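Local coordinates for DUF6844 domain-containing protein (Francisella tularensis subsp. tularensis, PDB 4QVR) that is of unknown function, a probably exported protein of a bacterial pathogen that carries a DUF6844 domain, at residues S126-T130 and N131-V135. Residues are numbered along the deposited sequence; the frame is centred on the assembly and turned at random.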
loop_
_atom_site.group_PDB
_atom_site.type_symbol
_atom_site.label_atom_id
_atom_site.label_comp_id
_atom_site.label_asym_id
_atom_site.label_seq_id
_atom_site.Cartn_x
_atom_site.Cartn_y
_atom_site.Cartn_z
ATOM N N SER A 126 5.977 -17.303 -5.532
ATOM C CA SER A 126 6.492 -18.275 -6.508
ATOM C C SER A 126 5.577 -18.260 -7.686
ATOM O O SER A 126 4.420 -17.857 -7.554
ATOM C CB SER A 126 6.506 -19.686 -5.929
ATOM O OG SER A 126 7.130 -19.683 -4.663
ATOM N N VAL A 127 6.098 -18.651 -8.843
ATOM C CA VAL A 127 5.272 -18.809 -10.045
ATOM C C VAL A 127 5.318 -20.299 -10.369
ATOM O O VAL A 127 6.168 -21.010 -9.820
ATOM C CB VAL A 127 5.782 -18.010 -11.261
ATOM C CG1 VAL A 127 5.760 -16.532 -10.979
ATOM C CG2 VAL A 127 7.173 -18.466 -11.686
ATOM N N ASN A 128 4.414 -20.801 -11.219
ATOM C CA ASN A 128 4.475 -22.231 -11.576
ATOM C C ASN A 128 5.493 -22.475 -12.694
ATOM O O ASN A 128 6.068 -21.525 -13.240
ATOM C CB ASN A 128 3.093 -22.800 -11.931
ATOM C CG ASN A 128 2.487 -22.168 -13.159
ATOM O OD1 ASN A 128 3.174 -21.571 -13.972
ATOM N ND2 ASN A 128 1.182 -22.319 -13.305
ATOM N N GLN A 129 5.695 -23.748 -13.012
ATOM C CA GLN A 129 6.638 -24.217 -14.039
ATOM C C GLN A 129 6.553 -23.490 -15.378
ATOM O O GLN A 129 7.565 -23.078 -15.943
ATOM C CB GLN A 129 6.374 -25.709 -14.324
ATOM C CG GLN A 129 6.432 -26.635 -13.116
ATOM C CD GLN A 129 7.792 -26.653 -12.434
ATOM O OE1 GLN A 129 8.740 -25.989 -12.876
ATOM N NE2 GLN A 129 7.899 -27.428 -11.352
ATOM N N THR A 130 5.330 -23.382 -15.884
ATOM C CA THR A 130 5.036 -22.750 -17.167
ATOM C C THR A 130 4.783 -21.241 -17.041
ATOM O O THR A 130 4.482 -20.567 -18.028
ATOM C CB THR A 130 3.796 -23.422 -17.798
ATOM O OG1 THR A 130 2.663 -23.262 -16.930
ATOM C CG2 THR A 130 4.048 -24.925 -18.015
ATOM N N ASN A 131 4.887 -20.730 -15.816
ATOM C CA ASN A 131 4.670 -19.321 -15.501
ATOM C C ASN A 131 3.254 -18.843 -15.871
ATOM O O ASN A 131 3.034 -17.657 -16.118
ATOM C CB ASN A 131 5.744 -18.455 -16.174
ATOM C CG ASN A 131 5.901 -17.085 -15.511
ATOM O OD1 ASN A 131 5.705 -16.931 -14.294
ATOM N ND2 ASN A 131 6.281 -16.086 -16.304
ATOM N N SER A 132 2.294 -19.769 -15.898
ATOM C CA SER A 132 0.908 -19.422 -16.224
ATOM C C SER A 132 0.187 -18.710 -15.075
ATOM O O SER A 132 -0.852 -18.107 -15.295
ATOM C CB SER A 132 0.096 -20.656 -16.665
ATOM O OG SER A 132 -0.055 -21.609 -15.619
ATOM N N ASN A 133 0.720 -18.770 -13.855
ATOM C CA ASN A 133 0.079 -18.074 -12.731
ATOM C C ASN A 133 0.830 -16.792 -12.366
ATOM O O ASN A 133 0.705 -16.293 -11.259
ATOM C CB ASN A 133 -0.050 -18.992 -11.509
ATOM C CG ASN A 133 1.287 -19.381 -10.936
ATOM O OD1 ASN A 133 2.319 -19.168 -11.560
ATOM N ND2 ASN A 133 1.273 -19.983 -9.765
ATOM N N TYR A 134 1.607 -16.271 -13.318
ATOM C CA TYR A 134 2.364 -15.067 -13.138
ATOM C C TYR A 134 1.522 -13.900 -12.623
ATOM O O TYR A 134 1.911 -13.229 -11.680
ATOM C CB TYR A 134 3.042 -14.641 -14.463
ATOM C CG TYR A 134 3.542 -13.204 -14.422
ATOM C CD1 TYR A 134 4.701 -12.864 -13.726
ATOM C CD2 TYR A 134 2.834 -12.176 -15.042
ATOM C CE1 TYR A 134 5.149 -11.541 -13.670
ATOM C CE2 TYR A 134 3.270 -10.844 -14.967
ATOM C CZ TYR A 134 4.437 -10.533 -14.286
ATOM O OH TYR A 134 4.894 -9.208 -14.227
ATOM N N VAL A 135 0.384 -13.634 -13.248
ATOM C CA VAL A 135 -0.442 -12.502 -12.815
ATOM C C VAL A 135 -0.914 -12.608 -11.375
ATOM O O VAL A 135 -0.826 -11.632 -10.621
ATOM C CB VAL A 135 -1.636 -12.246 -13.724
ATOM C CG1 VAL A 135 -1.159 -11.869 -15.127
ATOM C CG2 VAL A 135 -2.546 -13.470 -13.783
#
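Asn128 ND2 donates a hydrogen bond to Ser132 OG over 2.7 Å along a nearly straight line (168°), with the serine oxygen almost in the amide plane, while Ser132 OG itself donates a weak bond to Thr130 OG1 at 3.4 Å. The other end of the same amide works too: Asn128 OD1 accepts a hydrogen bond from the backbone N of Ser132 at 2.8 Å, on a lone pair in the carbonyl plane. Asn128 thus holds both the main chain and the side chain of Ser132, which fixes the rotation of its amide. With chi1 at 64°, its CG lies between its own backbone N and carbonyl carbon, which turns the amide toward Ser132, where both of its ends bond. The amide of Asn133 stacks on that of Asn128, their planes 14° apart and the two side chains running in opposite directions, and Asn133 OD1 accepts a hydrogen bond from Asn128 N at 2.7 Å. These bonds brace two successive type I beta turns, Asn128 to Asn131 and Asn131 to Tyr134, which link edge strand 117-126 to helix 134-159 at the protein surface. The first turn is closed by Asn131 N donating to Asn128 O at 2.9 Å, from above the carbonyl plane. Asn133 occupies the N-cap position, but its side chain makes no capping bond and turns instead to the backbone N of Asn128. Asn131 OD1 rests against Val127, 3.2 Å from its CB, and is buried there without a polar partner, whereas Asn131 ND2 is hydrogen-bonded to Glu260 on strand 251-261.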